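PDB 4AD0: endo-alpha-mannosidase, which hydrolyses internal alpha-mannosidic linkages of mannose-containing glycans as a glycoside hydrolase of family 99, probably releasing an oligosaccharide rather than single sugars. Local coordinates for residues 44-49 and 120-125; 88-93 and 328-333; 157-162 and 195-200; 334-339 and 358-363. One frame throughout, in Å; residues are numbered along the deposited sequence.

Interaction 1 of 4, residues 44-49 and 120-125; sequences SFYYNW and LSVTWW
A chi1 of -177° carries the Tyr46 ring away from its own backbone N and lays it beside Leu120, so that the two side chains run the same way, Tyr46 CD2 3.6 Å from Leu120 CD2. Val122 puts CG2 in the equivalent position, where the methyl meets the edge of the Tyr46 ring and, crossing at about a right angle, the amide of Asn48, with CG2 3.6 Å from Asn48 CG. On the other face of the sheet Phe45 packs its CD1 against Ser121 CB. The backbones are paired as parallel strands: Ser121 N donates to Ser44 O (2.7 Å), Ser121 O receives Tyr46 N (2.8 Å), and Tyr46 O accepts from Thr123 N (3.0 Å). Where 44-46 has given way to loop, Tyr47 CD2 meets Thr123 CB at 3.6 Å, while Thr123 CG2 comes near Trp49 CE3 (4.1 Å). A water joins Asn48 ND2 to Thr123 O; ND2 also bonds Ser134, and Thr123 OG1 bonds Glu154. Tyr47 OH is held by Tyr248 and a bound buffer molecule, so this C-terminal end borders a ligand-occupied pocket. Strands 42-46 and 117-124 are the first two of the eight-stranded barrel; helices 102-115 and 133-145 pack on the face bearing Tyr46, Leu120 and Val122, and strand 148-153 continues the sheet beyond 117-124.

Interaction 2 of 4, residues 88-93 and 328-333; sequences CNFYPE and NEWHEG
Cys88 and His331 bring their backbones to 4.7 Å between CA atoms, where 88-93 passes a type I turn running from Trp330 to Gly333 and closed by Gly333 N to Trp330 O. Trp330 is the largest single contributor, its indole meeting Phe90 and Pro92. Pro92 lies over its six-membered ring in a CH-pi contact, CG 3.7 Å from the ring centroid and only 7° off the normal, and Pro92 CB comes within 3.6 Å of CZ2. Phe90 approaches the same ring at its edge: its CB sits in the indole plane, 3.4 Å from Trp330 CZ3. At the root of the tryptophan, Cys88 SG packs on Trp330 CB at 3.8 Å, and Cys88 CB rests near Trp330 O. With chi1 at -76°, Trp330 CG stands anti to the carbonyl carbon, directing the indole out of the turn toward Phe90 and Pro92. The polar edge is satisfied elsewhere, NE1 donating to Glu337, and the Phe90 ring makes a cation-pi contact with Arg301. Just ahead of the turn, Glu329 OE1 accepts from Glu332 N (3.2 Å), met from above the carboxylate plane, while His331 is held by Ala87 O and His61. Glu329 and Glu332 both bond a buffer molecule in the pocket. Such a turn, following the eighth strand of a TIM barrel, belongs to the C-terminal rim where these enzymes place their active site.

Interaction 3 of 4, residues 157-162 and 195-200; sequences NGRSPQ and SYLIKP
Two loops that follow neighbouring strands of the TIM barrel, 148-153 and 189-192, meet here just before each enters its helix. Ile198 is the centre of the contact. Its CG2 meets Pro161 CG end-on at 3.8 Å, while Ile198 CD1 lies 3.8 Å from Arg159 O and 4.0 Å from Ser160 CA. Arg159 crosses the isoleucine obliquely. Its chain is extended up to CD and then bends at chi3 (65°), which swings the guanidinium toward the 3-10 turn 195-197: NH2 comes 3.8 Å from Ser195 N and 4.1 Å from Leu197 CD1, packing distances only. The charged group is bonded instead through NH1 to Tyr193 O, in the residues leading into that turn, so the arginine ties the two loops together while its NE passes Ile198 CD1 at 4.2 Å. The turn itself is closed by Ile198 N to Ser195 O (3.1 Å). Ser160 is the N-cap of helix 161-175, its OG bonded to Thr163 N, and Lys199 holds the corresponding position before helix 200-207. Adjacent beta-alpha loops packed through a small surface apolar cluster, each with a proline opening its helix, build the C-terminal rim of this beta/alpha barrel.

Interaction 4 of 4, residues 334-339 and 358-363; sequences TQIEPA and DYYLIR
Asp358, at the N-cap position of helix 359-376, touches the opposite segment through its CB, 4.1 Å from Pro338 CG, and the two CA atoms there are 4.8 Å apart. Its carboxylate makes no capping bond; OD2 is turned away to a salt bridge with Lys114 on helix 102-115, an attachment of the helix start to a neighbouring helix. Tyr360 follows in the first turn. Its CB meets Ile336 twice, 3.6 Å from the backbone O and 3.7 Å from CG2, the side chains crossing obliquely. A chi1 of -71° keeps the Tyr360 ring beside its own backbone N and sends it out of the contact to other partners: Tyr352 meets it edge to face and Arg301 forms a cation-pi contact. Leu361 makes the second apolar contact. Its two methyls split the work: CD1 packs 3.7 Å from both CG and CD of Pro338, whose ring it crosses at about a right angle, and CD2 lies 3.6 Å from Ile336 O. That carbonyl is thus flanked by carbon from both Tyr360 and Leu361. Met111 of helix 102-115 also touches Leu361 and Pro338, extending the apolar patch. Glu337, between the two contact residues, points the other way and bonds Tyr97 through OE1. The arrangement is plain loop-on-helix packing: the long connection after the eighth barrel strand rests on the first turn of the C-terminal helix, the last element of the TIM-barrel beta-alpha succession.

Interaction 2 touches both 1 and 4, which do not touch each other (nearest atoms about 5 Å apart). Interaction 1 joins interaction 2 through Tyr47 N and Asn328 OD1, a probable hydrogen bond of 2.8 Å, and Trp49 packs on Glu329. Interaction 2 meets interaction 4, its centre about 11 Å away, through Trp330 NE1 to Glu337 OE1 (3.1 Å) and Glu93 N to Pro338 O (3.1 Å). Tyr47, Glu329 and Glu332 all bond the buffer molecule, so interactions 1 and 2 share a pocket that probably marks the active site. Interaction 3 lies apart, about 19 Å from interaction 1 and 33 Å from interaction 4 (centres), the latter on the opposite side of the chain's centre.

Interaction 1 of 4, residues 44-49 and 120-125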
# COMPACT_ATOMS: atom_id res chain seq x y z
N SER A 44 3.93 3.47 0.69
CA SER A 44 4.02 2.02 0.43
C SER A 44 2.88 1.24 1.10
O SER A 44 2.41 1.59 2.18
CB SER A 44 5.37 1.45 0.86
OG SER A 44 5.46 1.36 2.28
N PHE A 45 2.44 0.17 0.44
CA PHE A 45 1.54 -0.79 1.04
C PHE A 45 2.38 -1.81 1.77
O PHE A 45 3.26 -2.44 1.16
CB PHE A 45 0.66 -1.44 -0.05
CG PHE A 45 -0.34 -0.48 -0.66
CD1 PHE A 45 -1.23 0.21 0.14
CD2 PHE A 45 -0.34 -0.24 -2.04
CE1 PHE A 45 -2.13 1.12 -0.41
CE2 PHE A 45 -1.25 0.66 -2.60
CZ PHE A 45 -2.15 1.34 -1.78
N TYR A 46 2.12 -1.92 3.08
CA TYR A 46 2.92 -2.71 4.02
C TYR A 46 2.06 -3.82 4.64
O TYR A 46 0.92 -3.60 5.07
CB TYR A 46 3.46 -1.80 5.16
CG TYR A 46 4.37 -2.52 6.16
CD1 TYR A 46 3.84 -3.18 7.27
CD2 TYR A 46 5.75 -2.50 5.99
CE1 TYR A 46 4.69 -3.84 8.18
CE2 TYR A 46 6.60 -3.13 6.89
CZ TYR A 46 6.06 -3.81 7.96
OH TYR A 46 6.92 -4.42 8.82
N TYR A 47 2.64 -5.02 4.71
CA TYR A 47 1.96 -6.17 5.29
C TYR A 47 2.67 -6.62 6.56
O TYR A 47 3.90 -6.64 6.62
CB TYR A 47 1.79 -7.25 4.21
CG TYR A 47 1.01 -6.63 3.05
CD1 TYR A 47 1.65 -5.83 2.09
CD2 TYR A 47 -0.37 -6.78 2.96
CE1 TYR A 47 0.91 -5.20 1.05
CE2 TYR A 47 -1.11 -6.19 1.93
CZ TYR A 47 -0.47 -5.40 0.99
OH TYR A 47 -1.23 -4.83 -0.01
N ASN A 48 1.89 -6.89 7.60
CA ASN A 48 2.41 -7.16 8.92
C ASN A 48 1.84 -8.47 9.41
O ASN A 48 1.72 -8.69 10.61
CB ASN A 48 2.03 -6.02 9.88
CG ASN A 48 0.52 -5.93 10.10
OD1 ASN A 48 -0.24 -6.37 9.25
ND2 ASN A 48 0.09 -5.36 11.21
N TRP A 49 1.52 -9.36 8.48
CA TRP A 49 0.84 -10.62 8.83
C TRP A 49 1.80 -11.81 8.86
O TRP A 49 1.39 -12.99 8.90
CB TRP A 49 -0.31 -10.85 7.84
CG TRP A 49 0.09 -10.73 6.38
CD1 TRP A 49 1.35 -10.90 5.85
CD2 TRP A 49 -0.76 -10.43 5.26
NE1 TRP A 49 1.32 -10.73 4.48
CE2 TRP A 49 0.04 -10.44 4.10
CE3 TRP A 49 -2.13 -10.15 5.14
CZ2 TRP A 49 -0.47 -10.18 2.82
CZ3 TRP A 49 -2.64 -9.90 3.86
CH2 TRP A 49 -1.81 -9.93 2.72
N LEU A 120 3.94 4.63 5.35
CA LEU A 120 3.60 3.20 5.23
C LEU A 120 2.07 3.10 5.40
O LEU A 120 1.50 3.82 6.20
CB LEU A 120 4.32 2.36 6.28
CG LEU A 120 5.81 2.03 6.24
CD1 LEU A 120 6.69 3.24 6.62
CD2 LEU A 120 6.11 0.89 7.24
N SER A 121 1.43 2.25 4.59
CA SER A 121 -0.00 1.95 4.69
C SER A 121 -0.13 0.49 5.09
O SER A 121 0.13 -0.39 4.28
CB SER A 121 -0.69 2.16 3.33
OG SER A 121 -2.06 2.49 3.47
N VAL A 122 -0.51 0.22 6.34
CA VAL A 122 -0.47 -1.14 6.87
C VAL A 122 -1.82 -1.86 6.75
O VAL A 122 -2.86 -1.37 7.19
CB VAL A 122 0.10 -1.20 8.33
CG1 VAL A 122 -0.83 -0.53 9.36
CG2 VAL A 122 0.39 -2.63 8.76
N THR A 123 -1.80 -3.03 6.10
CA THR A 123 -2.96 -3.89 5.96
C THR A 123 -3.68 -4.02 7.31
O THR A 123 -3.04 -4.16 8.35
CB THR A 123 -2.55 -5.26 5.34
OG1 THR A 123 -3.69 -5.86 4.70
CG2 THR A 123 -1.94 -6.24 6.37
N TRP A 124 -5.00 -3.88 7.30
CA TRP A 124 -5.76 -3.81 8.56
C TRP A 124 -7.03 -4.61 8.39
O TRP A 124 -7.78 -4.40 7.44
CB TRP A 124 -6.11 -2.36 8.90
CG TRP A 124 -6.95 -2.20 10.16
CD1 TRP A 124 -8.32 -2.16 10.24
CD2 TRP A 124 -6.46 -2.08 11.50
NE1 TRP A 124 -8.71 -2.02 11.55
CE2 TRP A 124 -7.58 -1.96 12.34
CE3 TRP A 124 -5.18 -2.05 12.07
CZ2 TRP A 124 -7.46 -1.82 13.74
CZ3 TRP A 124 -5.05 -1.89 13.45
CH2 TRP A 124 -6.19 -1.77 14.27
N TRP A 125 -7.28 -5.53 9.32
CA TRP A 125 -8.38 -6.49 9.16
C TRP A 125 -9.55 -6.35 10.15
O TRP A 125 -10.34 -7.28 10.36
CB TRP A 125 -7.85 -7.92 9.01
CG TRP A 125 -7.06 -8.06 7.72
CD1 TRP A 125 -5.76 -7.67 7.50
CD2 TRP A 125 -7.52 -8.62 6.47
NE1 TRP A 125 -5.41 -7.92 6.21
CE2 TRP A 125 -6.46 -8.51 5.55
CE3 TRP A 125 -8.74 -9.17 6.04
CZ2 TRP A 125 -6.56 -8.95 4.21
CZ3 TRP A 125 -8.85 -9.61 4.72
CH2 TRP A 125 -7.77 -9.49 3.81
O HOH W 1 -2.73 -4.46 11.03

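Interaction 2 of 4, residues 88-93 and 328-333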
# COMPACT_ATOMS: atom_id res chain seq x y z
N CYS A 88 6.11 -18.02 -1.60
CA CYS A 88 6.42 -16.94 -2.58
C CYS A 88 7.47 -17.34 -3.61
O CYS A 88 8.10 -18.40 -3.48
CB CYS A 88 6.81 -15.62 -1.89
SG CYS A 88 7.42 -15.80 -0.21
N ASN A 89 7.66 -16.49 -4.62
CA ASN A 89 8.61 -16.77 -5.69
C ASN A 89 9.99 -16.16 -5.48
O ASN A 89 10.91 -16.42 -6.26
CB ASN A 89 8.05 -16.32 -7.04
CG ASN A 89 6.88 -17.15 -7.49
OD1 ASN A 89 6.99 -17.91 -8.46
ND2 ASN A 89 5.75 -17.03 -6.78
N PHE A 90 10.09 -15.33 -4.45
CA PHE A 90 11.34 -14.70 -4.07
C PHE A 90 11.56 -15.09 -2.60
O PHE A 90 10.60 -15.46 -1.90
CB PHE A 90 11.25 -13.17 -4.19
CG PHE A 90 11.11 -12.65 -5.60
CD1 PHE A 90 9.87 -12.56 -6.21
CD2 PHE A 90 12.24 -12.22 -6.32
CE1 PHE A 90 9.74 -12.06 -7.52
CE2 PHE A 90 12.12 -11.71 -7.63
CZ PHE A 90 10.89 -11.63 -8.22
N TYR A 91 12.80 -15.07 -2.16
CA TYR A 91 13.12 -15.34 -0.76
C TYR A 91 13.68 -14.05 -0.17
O TYR A 91 14.53 -13.41 -0.78
CB TYR A 91 14.13 -16.48 -0.63
CG TYR A 91 14.15 -17.09 0.75
CD1 TYR A 91 13.28 -18.14 1.08
CD2 TYR A 91 15.02 -16.62 1.74
CE1 TYR A 91 13.28 -18.71 2.37
CE2 TYR A 91 15.03 -17.17 3.02
CZ TYR A 91 14.16 -18.22 3.33
OH TYR A 91 14.16 -18.77 4.59
N PRO A 92 13.19 -13.65 1.01
CA PRO A 92 13.63 -12.38 1.60
C PRO A 92 15.04 -12.41 2.18
O PRO A 92 15.50 -13.46 2.62
CB PRO A 92 12.59 -12.14 2.72
CG PRO A 92 11.45 -13.07 2.42
CD PRO A 92 12.03 -14.24 1.71
N GLU A 93 15.71 -11.25 2.19
CA GLU A 93 17.02 -11.10 2.84
C GLU A 93 16.90 -11.37 4.32
O GLU A 93 17.71 -12.08 4.90
CB GLU A 93 17.62 -9.71 2.59
CG GLU A 93 19.12 -9.55 2.99
CD GLU A 93 19.61 -8.08 2.98
OE1 GLU A 93 18.85 -7.19 2.53
OE2 GLU A 93 20.75 -7.81 3.42
N ASN A 328 6.23 -5.18 0.74
CA ASN A 328 6.41 -6.57 1.17
C ASN A 328 5.17 -7.47 1.01
O ASN A 328 4.82 -8.24 1.91
CB ASN A 328 6.99 -6.64 2.60
CG ASN A 328 6.05 -6.07 3.65
OD1 ASN A 328 5.00 -5.55 3.31
ND2 ASN A 328 6.43 -6.18 4.94
N GLU A 329 4.51 -7.39 -0.15
CA GLU A 329 3.54 -8.42 -0.48
C GLU A 329 4.35 -9.49 -1.23
O GLU A 329 4.51 -9.44 -2.44
CB GLU A 329 2.38 -7.87 -1.33
CG GLU A 329 0.99 -8.25 -0.87
CD GLU A 329 0.71 -9.75 -0.85
OE1 GLU A 329 1.65 -10.55 -1.02
OE2 GLU A 329 -0.46 -10.13 -0.69
N TRP A 330 4.90 -10.44 -0.47
CA TRP A 330 5.82 -11.45 -1.02
C TRP A 330 5.02 -12.45 -1.83
O TRP A 330 5.42 -12.79 -2.95
CB TRP A 330 6.68 -12.10 0.11
CG TRP A 330 7.80 -11.19 0.59
CD1 TRP A 330 7.75 -10.28 1.60
CD2 TRP A 330 9.12 -11.10 0.03
NE1 TRP A 330 8.96 -9.63 1.72
CE2 TRP A 330 9.82 -10.11 0.76
CE3 TRP A 330 9.77 -11.74 -1.02
CZ2 TRP A 330 11.14 -9.76 0.48
CZ3 TRP A 330 11.10 -11.40 -1.30
CH2 TRP A 330 11.77 -10.41 -0.55
N HIS A 331 3.87 -12.88 -1.29
CA HIS A 331 2.95 -13.79 -1.99
C HIS A 331 2.74 -13.41 -3.46
O HIS A 331 2.75 -14.27 -4.35
CB HIS A 331 1.58 -13.83 -1.30
CG HIS A 331 1.63 -14.14 0.17
ND1 HIS A 331 2.04 -15.36 0.66
CD2 HIS A 331 1.32 -13.38 1.24
CE1 HIS A 331 2.00 -15.33 1.98
NE2 HIS A 331 1.56 -14.14 2.36
N GLU A 332 2.55 -12.11 -3.70
CA GLU A 332 2.23 -11.57 -5.03
C GLU A 332 3.47 -11.14 -5.84
O GLU A 332 3.37 -10.76 -6.99
CB GLU A 332 1.14 -10.48 -4.92
CG GLU A 332 -0.18 -11.06 -4.39
CD GLU A 332 -1.41 -10.21 -4.64
OE1 GLU A 332 -1.32 -9.03 -5.08
OE2 GLU A 332 -2.50 -10.74 -4.36
N GLY A 333 4.65 -11.25 -5.24
CA GLY A 333 5.90 -10.83 -5.88
C GLY A 333 5.99 -9.35 -6.27
O GLY A 333 6.64 -9.01 -7.26

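Interaction 3 of 4, residues 157-162 and 195-200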
# COMPACT_ATOMS: atom_id res chain seq x y z
N ASN A 157 -14.19 -9.44 7.63
CA ASN A 157 -15.48 -10.12 7.79
C ASN A 157 -16.57 -9.10 8.06
O ASN A 157 -16.38 -8.19 8.87
CB ASN A 157 -15.43 -11.14 8.94
N GLY A 158 -17.70 -9.26 7.38
CA GLY A 158 -18.85 -8.35 7.51
C GLY A 158 -18.53 -6.86 7.46
O GLY A 158 -19.19 -6.07 8.12
N ARG A 159 -17.50 -6.47 6.71
CA ARG A 159 -17.20 -5.03 6.55
C ARG A 159 -18.40 -4.31 5.97
O ARG A 159 -19.01 -4.75 4.99
CB ARG A 159 -15.96 -4.78 5.68
CG ARG A 159 -15.58 -3.28 5.59
CD ARG A 159 -14.35 -3.05 4.75
NE ARG A 159 -14.60 -3.41 3.35
CZ ARG A 159 -13.73 -3.27 2.36
NH1 ARG A 159 -12.51 -2.77 2.59
NH2 ARG A 159 -14.09 -3.63 1.13
N SER A 160 -18.73 -3.20 6.62
CA SER A 160 -19.88 -2.39 6.27
C SER A 160 -19.52 -0.95 6.54
O SER A 160 -18.62 -0.68 7.32
CB SER A 160 -21.08 -2.80 7.15
OG SER A 160 -20.96 -2.26 8.47
N PRO A 161 -20.22 0.00 5.90
CA PRO A 161 -20.02 1.40 6.27
C PRO A 161 -20.14 1.64 7.80
O PRO A 161 -19.48 2.53 8.33
CB PRO A 161 -21.12 2.11 5.49
CG PRO A 161 -21.37 1.25 4.31
CD PRO A 161 -21.24 -0.15 4.84
N GLN A 162 -20.95 0.84 8.51
CA GLN A 162 -21.03 0.97 9.97
C GLN A 162 -19.81 0.38 10.67
O GLN A 162 -19.25 1.02 11.55
CB GLN A 162 -22.36 0.42 10.54
CG GLN A 162 -22.44 0.40 12.10
CD GLN A 162 -22.08 1.74 12.75
OE1 GLN A 162 -22.82 2.71 12.67
NE2 GLN A 162 -20.92 1.78 13.41
N SER A 195 -13.29 -1.69 -1.99
CA SER A 195 -14.31 -0.78 -1.52
C SER A 195 -15.59 -0.92 -2.36
O SER A 195 -16.68 -0.64 -1.85
CB SER A 195 -13.79 0.64 -1.70
OG SER A 195 -13.41 0.80 -3.04
N TYR A 196 -15.44 -1.33 -3.62
CA TYR A 196 -16.59 -1.50 -4.53
C TYR A 196 -17.58 -2.61 -4.11
O TYR A 196 -18.70 -2.70 -4.64
CB TYR A 196 -16.09 -1.75 -5.95
CG TYR A 196 -15.25 -3.00 -6.09
CD1 TYR A 196 -15.84 -4.27 -6.19
CD2 TYR A 196 -13.85 -2.92 -6.10
CE1 TYR A 196 -15.05 -5.41 -6.29
CE2 TYR A 196 -13.07 -4.05 -6.20
CZ TYR A 196 -13.67 -5.29 -6.30
OH TYR A 196 -12.87 -6.41 -6.42
N LEU A 197 -17.14 -3.46 -3.19
CA LEU A 197 -17.97 -4.48 -2.54
C LEU A 197 -19.17 -3.91 -1.82
O LEU A 197 -20.11 -4.62 -1.51
CB LEU A 197 -17.13 -5.27 -1.52
CG LEU A 197 -16.18 -6.35 -2.03
CD1 LEU A 197 -15.37 -6.93 -0.86
CD2 LEU A 197 -16.91 -7.44 -2.78
N ILE A 198 -19.08 -2.62 -1.49
CA ILE A 198 -20.15 -1.89 -0.84
C ILE A 198 -20.61 -0.86 -1.86
O ILE A 198 -19.79 -0.29 -2.58
CB ILE A 198 -19.62 -1.20 0.44
CG1 ILE A 198 -19.54 -2.19 1.60
CG2 ILE A 198 -20.47 0.01 0.81
CD1 ILE A 198 -18.43 -1.85 2.63
N LYS A 199 -21.92 -0.65 -1.93
CA LYS A 199 -22.56 0.31 -2.84
C LYS A 199 -22.14 1.74 -2.54
O LYS A 199 -22.04 2.12 -1.38
CB LYS A 199 -24.09 0.19 -2.72
CG LYS A 199 -24.73 -1.02 -3.40
CD LYS A 199 -24.77 -0.85 -4.93
CE LYS A 199 -26.16 -1.11 -5.50
NZ LYS A 199 -26.24 -0.83 -6.97
N PRO A 200 -21.89 2.55 -3.59
CA PRO A 200 -21.53 3.96 -3.34
C PRO A 200 -22.56 4.67 -2.45
O PRO A 200 -22.17 5.27 -1.44
CB PRO A 200 -21.49 4.57 -4.75
CG PRO A 200 -21.16 3.44 -5.65
CD PRO A 200 -21.86 2.23 -5.04

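Interaction 4 of 4, residues 334-339 and 358-363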
# COMPACT_ATOMS: atom_id res chain seq x y z
N THR A 334 5.35 -8.47 -5.50
CA THR A 334 5.34 -7.03 -5.84
C THR A 334 6.30 -6.24 -4.94
O THR A 334 6.46 -5.03 -5.10
CB THR A 334 3.92 -6.44 -5.73
OG1 THR A 334 3.45 -6.51 -4.37
CG2 THR A 334 2.92 -7.19 -6.67
N GLN A 335 6.95 -6.94 -4.01
CA GLN A 335 7.80 -6.31 -3.00
C GLN A 335 9.03 -5.58 -3.57
O GLN A 335 9.65 -6.04 -4.56
CB GLN A 335 8.18 -7.36 -1.93
CG GLN A 335 9.39 -8.24 -2.22
CD GLN A 335 9.19 -9.15 -3.43
OE1 GLN A 335 8.08 -9.62 -3.68
NE2 GLN A 335 10.27 -9.40 -4.17
N ILE A 336 9.33 -4.41 -3.00
CA ILE A 336 10.60 -3.72 -3.20
C ILE A 336 11.61 -4.09 -2.10
O ILE A 336 12.80 -3.76 -2.22
CB ILE A 336 10.47 -2.15 -3.33
CG1 ILE A 336 9.56 -1.60 -2.22
CG2 ILE A 336 9.94 -1.77 -4.72
CD1 ILE A 336 9.54 -0.07 -2.15
N GLU A 337 11.13 -4.79 -1.07
CA GLU A 337 11.99 -5.33 -0.01
C GLU A 337 13.11 -6.22 -0.60
O GLU A 337 12.85 -7.02 -1.51
CB GLU A 337 11.20 -6.07 1.07
CG GLU A 337 11.98 -6.25 2.39
CD GLU A 337 11.28 -7.10 3.44
OE1 GLU A 337 10.04 -7.31 3.39
OE2 GLU A 337 11.98 -7.55 4.37
N PRO A 338 14.35 -6.03 -0.11
CA PRO A 338 15.49 -6.81 -0.60
C PRO A 338 15.28 -8.33 -0.55
O PRO A 338 14.82 -8.89 0.46
CB PRO A 338 16.62 -6.39 0.33
CG PRO A 338 16.25 -5.01 0.78
CD PRO A 338 14.77 -5.00 0.86
N ALA A 339 15.62 -8.98 -1.67
CA ALA A 339 15.48 -10.41 -1.86
C ALA A 339 16.84 -10.98 -2.20
O ALA A 339 17.65 -10.33 -2.88
CB ALA A 339 14.53 -10.69 -3.01
N ASP A 358 19.18 -4.65 -2.87
CA ASP A 358 18.42 -3.51 -2.37
C ASP A 358 18.18 -2.52 -3.50
O ASP A 358 17.87 -1.37 -3.26
CB ASP A 358 19.15 -2.87 -1.18
CG ASP A 358 20.57 -2.41 -1.53
OD1 ASP A 358 21.07 -2.72 -2.65
OD2 ASP A 358 21.21 -1.73 -0.70
N TYR A 359 18.33 -3.00 -4.74
CA TYR A 359 18.19 -2.16 -5.95
C TYR A 359 16.87 -1.42 -5.97
O TYR A 359 16.82 -0.22 -6.28
CB TYR A 359 18.33 -3.00 -7.23
CG TYR A 359 17.84 -2.27 -8.47
CD1 TYR A 359 16.46 -2.18 -8.77
CD2 TYR A 359 18.75 -1.65 -9.35
CE1 TYR A 359 16.00 -1.48 -9.89
CE2 TYR A 359 18.30 -0.97 -10.49
CZ TYR A 359 16.93 -0.88 -10.75
OH TYR A 359 16.48 -0.21 -11.85
N TYR A 360 15.81 -2.16 -5.67
CA TYR A 360 14.44 -1.63 -5.68
C TYR A 360 14.16 -0.57 -4.65
O TYR A 360 13.29 0.29 -4.86
CB TYR A 360 13.40 -2.76 -5.67
CG TYR A 360 13.43 -3.46 -7.01
CD1 TYR A 360 12.82 -2.88 -8.12
CD2 TYR A 360 14.17 -4.61 -7.19
CE1 TYR A 360 12.89 -3.49 -9.39
CE2 TYR A 360 14.27 -5.21 -8.45
CZ TYR A 360 13.63 -4.64 -9.53
OH TYR A 360 13.71 -5.23 -10.76
N LEU A 361 14.87 -0.64 -3.53
CA LEU A 361 14.83 0.44 -2.56
C LEU A 361 15.62 1.64 -3.08
O LEU A 361 15.13 2.75 -3.05
CB LEU A 361 15.40 -0.00 -1.20
CG LEU A 361 14.76 -1.17 -0.43
CD1 LEU A 361 15.62 -1.40 0.80
CD2 LEU A 361 13.27 -0.90 -0.05
N ILE A 362 16.84 1.40 -3.58
CA ILE A 362 17.68 2.49 -4.10
C ILE A 362 17.07 3.19 -5.31
O ILE A 362 17.25 4.38 -5.47
CB ILE A 362 19.12 2.02 -4.40
CG1 ILE A 362 19.71 1.39 -3.13
CG2 ILE A 362 20.04 3.21 -4.87
CD1 ILE A 362 21.00 0.65 -3.33
N ARG A 363 16.35 2.45 -6.16
CA ARG A 363 15.75 3.00 -7.37
C ARG A 363 14.44 3.73 -7.07
O ARG A 363 14.03 4.63 -7.81
CB ARG A 363 15.53 1.91 -8.43
CG ARG A 363 15.12 2.42 -9.85
CD ARG A 363 16.25 3.20 -10.56
NE ARG A 363 16.10 3.14 -12.01
CZ ARG A 363 17.04 3.52 -12.88
NH1 ARG A 363 18.18 4.04 -12.46
NH2 ARG A 363 16.81 3.41 -14.20